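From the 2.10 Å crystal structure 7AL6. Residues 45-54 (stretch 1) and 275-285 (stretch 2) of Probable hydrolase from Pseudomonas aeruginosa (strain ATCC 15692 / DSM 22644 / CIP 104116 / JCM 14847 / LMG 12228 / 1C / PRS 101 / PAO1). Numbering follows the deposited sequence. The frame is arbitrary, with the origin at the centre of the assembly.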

# COMPACT_ATOMS: atom_id res chain seq x y z
N ARG A 45 -0.64 31.75 13.55
CA ARG A 45 -0.52 33.01 14.31
C ARG A 45 0.35 32.83 15.57
O ARG A 45 1.10 33.71 15.89
N LEU A 46 0.15 31.73 16.28
CA LEU A 46 0.82 31.46 17.57
C LEU A 46 2.31 31.11 17.48
O LEU A 46 3.06 31.76 18.12
N ALA A 47 2.70 30.21 16.60
CA ALA A 47 4.08 29.68 16.55
C ALA A 47 5.07 30.80 16.29
O ALA A 47 6.07 30.82 16.96
N PRO A 48 4.87 31.75 15.38
CA PRO A 48 5.85 32.79 15.14
C PRO A 48 6.12 33.67 16.37
O PRO A 48 7.12 34.25 16.41
N LYS A 49 5.15 33.80 17.27
CA LYS A 49 5.23 34.62 18.49
C LYS A 49 6.02 33.93 19.61
O LYS A 49 6.31 34.58 20.59
N LEU A 50 6.27 32.63 19.52
CA LEU A 50 7.00 31.89 20.57
C LEU A 50 8.48 31.79 20.21
O LEU A 50 8.90 30.74 19.77
N ALA A 51 9.24 32.84 20.47
CA ALA A 51 10.67 32.91 20.19
C ALA A 51 11.44 31.86 20.98
O ALA A 51 11.06 31.46 22.08
N GLY A 52 12.55 31.41 20.43
CA GLY A 52 13.36 30.48 21.19
C GLY A 52 12.84 29.06 21.26
O GLY A 52 13.54 28.19 21.81
N LEU A 53 11.70 28.78 20.64
CA LEU A 53 11.18 27.39 20.56
C LEU A 53 11.38 26.89 19.13
O LEU A 53 11.16 27.64 18.22
N ARG A 54 11.87 25.68 18.94
CA ARG A 54 11.95 25.07 17.60
C ARG A 54 10.64 24.29 17.46
O ARG A 54 10.55 23.24 18.04
N ALA A 275 -2.30 36.72 23.33
CA ALA A 275 -2.55 36.40 24.71
C ALA A 275 -2.12 34.98 25.00
O ALA A 275 -1.47 34.73 26.01
N VAL A 276 -2.46 34.03 24.12
CA VAL A 276 -1.94 32.68 24.31
C VAL A 276 -0.43 32.70 24.28
O VAL A 276 0.24 32.08 25.12
N ALA A 277 0.16 33.44 23.35
CA ALA A 277 1.61 33.44 23.25
C ALA A 277 2.26 33.94 24.53
O ALA A 277 3.33 33.44 24.93
N ARG A 278 1.68 34.97 25.15
CA ARG A 278 2.28 35.50 26.37
C ARG A 278 2.32 34.43 27.44
O ARG A 278 3.32 34.26 28.14
N VAL A 279 1.23 33.68 27.58
CA VAL A 279 1.13 32.61 28.60
C VAL A 279 2.18 31.53 28.34
O VAL A 279 2.98 31.29 29.22
N PHE A 280 2.25 31.00 27.12
CA PHE A 280 3.16 29.89 26.72
C PHE A 280 4.62 30.34 26.74
O PHE A 280 5.42 29.57 27.13
N ALA A 281 4.92 31.56 26.32
CA ALA A 281 6.30 32.09 26.28
C ALA A 281 6.85 32.13 27.71
O ALA A 281 7.97 31.76 27.89
N ALA A 282 6.06 32.54 28.68
CA ALA A 282 6.54 32.52 30.07
C ALA A 282 6.64 31.09 30.59
O ALA A 282 7.61 30.75 31.28
N PHE A 283 5.72 30.22 30.23
CA PHE A 283 5.73 28.81 30.67
C PHE A 283 6.98 28.08 30.17
O PHE A 283 7.67 27.46 30.95
N PHE A 284 7.32 28.26 28.90
CA PHE A 284 8.45 27.58 28.22
C PHE A 284 9.79 28.10 28.73
O PHE A 284 10.73 27.39 28.59
N ALA A 285 9.84 29.31 29.26
CA ALA A 285 11.04 29.92 29.86
C ALA A 285 11.37 29.23 31.19
O ALA A 285 12.46 29.45 31.66

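The contact between these two stretches is a small, predominantly apolar one, in which three leucines of a turn-containing segment settle against one side of a helix without a single hydrogen bond crossing between them. It illustrates a general principle: where a helix offers alanine, the backbone of a neighbouring segment can come close, and longer aliphatic side chains then reach past the alanine to its larger neighbours. The residues that touch lie at least 227 positions apart in sequence, and together the two sides bury 354 Å².

Ala-277 is the centre of the arrangement. Its CA-to-CB bond points toward the other stretch; the CA atoms of Leu-46 and Ala-277 are 6.1 Å apart, and those of Leu-50 and Ala-281 5.8 Å. Three residues gather on it. CD1 of Leu-46 lies 3.7 Å from CA of Ala-277, CB of Lys-49 approaches CB of Ala-277 to 3.6 Å, and CD2 of Leu-50 sits 3.6 Å from the carbonyl O of Ala-277. That oxygen is already engaged within the helix, accepting a hydrogen bond from N of Ala-281 at 2.8 Å, so the methyl packs against a satisfied peptide group.

Leu-46 and Leu-50 both leave their backbone sideways, yet their ends come nearer to the helix, and they do so through different rotamers. Leu-46 is t at chi1 and p at chi2. Its CD2 comes to 3.8 Å from CG1 of Val-276, itself a t rotamer, and CD1 of Leu-46 is also near that methyl, at 4.1 Å from CG1 of Val-276; the leucine reaches the ring edge of Phe-280 more loosely, with CD2 of Leu-46 4.4 Å from CD2 of Phe-280. Leu-50 adopts the m, t combination, which carries its CD2 between successive helical positions: this methyl is 4.0 Å from CB of Phe-280 and 4.0 Å from CB of Ala-281. Phe-280, with chi1 m, points toward the first stretch.

Further along, a type II turn from Leu-50 to Leu-53 redirects the chain. Gly-52 has phi/psi of 76/-1, a conformation in which a CB would be jammed against the preceding carbonyl oxygen. At the end of the turn, Leu-53 points toward the helix, again as m, t, and its CD1 approaches CD2 of Phe-284 at 3.5 Å. Phe-284, m at chi1, also points toward its partner; the two side chains thus bridge a backbone separation of 8.1 Å between their CA atoms, wider than at the alanine positions.

The polar end of the one lysine that touches the helix is directed away from it. Lys-49 starts toward the helix, but its end leads away: chi1 is m, chi2 and chi3 are t, and chi4 is p, so that NZ of Lys-49 donates a hydrogen bond to O of Arg-45 at 3.0 Å. The aliphatic base of the lysine can therefore pack on Ala-277 while its NZ is hydrogen-bonded within its own stretch and elsewhere in the structure. Arg-45 and Arg-54 do not touch the helix.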

# COMPACT_ATOMS: atom_id res chain seq x y z
CB ARG A 45 -1.90 33.51 14.75
CG ARG A 45 -2.86 33.84 13.63
CD ARG A 45 -3.94 34.71 14.22
NE ARG A 45 -5.16 34.75 13.47
CZ ARG A 45 -5.54 35.77 12.74
NH1 ARG A 45 -4.78 36.84 12.65
NH2 ARG A 45 -6.67 35.71 12.09
CB LEU A 46 0.07 30.30 18.23
CG LEU A 46 0.62 29.87 19.58
CD1 LEU A 46 0.86 31.08 20.45
CD2 LEU A 46 -0.31 28.88 20.24
CB ALA A 47 4.21 28.58 15.54
CB PRO A 48 5.24 33.63 14.02
CG PRO A 48 4.28 32.72 13.36
CD PRO A 48 3.74 31.87 14.48
CB LYS A 49 3.82 34.97 18.96
CG LYS A 49 3.05 35.89 18.03
CD LYS A 49 1.66 36.16 18.48
CE LYS A 49 0.94 37.14 17.59
NZ LYS A 49 0.94 36.72 16.18
CB LEU A 50 6.35 30.52 20.73
CG LEU A 50 4.93 30.55 21.28
CD1 LEU A 50 4.31 29.18 21.26
CD2 LEU A 50 4.90 31.14 22.68
CB ALA A 51 11.20 34.30 20.53
CB LEU A 53 9.70 27.35 20.94
CG LEU A 53 9.34 27.87 22.32
CD1 LEU A 53 7.91 27.53 22.66
CD2 LEU A 53 10.27 27.35 23.39
CB ARG A 54 13.19 24.21 17.44
CG ARG A 54 13.25 23.49 16.11
CD ARG A 54 13.24 24.39 14.89
NE ARG A 54 13.75 23.68 13.74
CZ ARG A 54 13.94 24.19 12.55
NH1 ARG A 54 14.42 23.43 11.59
NH2 ARG A 54 13.66 25.44 12.30
CB ALA A 275 -4.02 36.59 25.03
CB VAL A 276 -2.53 31.72 23.26
CG1 VAL A 276 -1.86 30.35 23.41
CG2 VAL A 276 -4.04 31.63 23.43
CB ALA A 277 2.02 34.30 22.06
CB ARG A 278 1.50 36.70 26.90
CG ARG A 278 1.82 38.00 26.22
CD ARG A 278 0.79 39.08 26.65
NE ARG A 278 0.85 40.32 25.88
CZ ARG A 278 1.95 41.04 25.69
NH1 ARG A 278 3.10 40.69 26.25
NH2 ARG A 278 1.88 42.15 24.95
CB VAL A 279 -0.27 32.00 28.57
CG1 VAL A 279 -0.32 30.68 29.31
CG2 VAL A 279 -1.32 32.95 29.11
CB PHE A 280 2.69 29.26 25.42
CG PHE A 280 1.45 28.43 25.56
CD1 PHE A 280 1.06 27.95 26.79
CD2 PHE A 280 0.65 28.17 24.47
CE1 PHE A 280 -0.10 27.21 26.92
CE2 PHE A 280 -0.51 27.43 24.60
CZ PHE A 280 -0.87 26.95 25.82
CB ALA A 281 6.33 33.44 25.63
CB ALA A 282 5.62 33.35 30.97
CB PHE A 283 4.45 28.12 30.21
CG PHE A 283 4.41 26.65 30.47
CD1 PHE A 283 4.26 26.16 31.75
CD2 PHE A 283 4.54 25.75 29.44
CE1 PHE A 283 4.22 24.80 31.99
CE2 PHE A 283 4.50 24.39 29.68
CZ PHE A 283 4.34 23.92 30.95
CB PHE A 284 8.29 27.64 26.71
CG PHE A 284 7.40 26.53 26.22
CD1 PHE A 284 7.74 25.21 26.42
CD2 PHE A 284 6.19 26.82 25.62
CE1 PHE A 284 6.90 24.20 26.01
CE2 PHE A 284 5.37 25.80 25.19
CZ PHE A 284 5.72 24.50 25.40
CB ALA A 285 10.84 31.40 30.04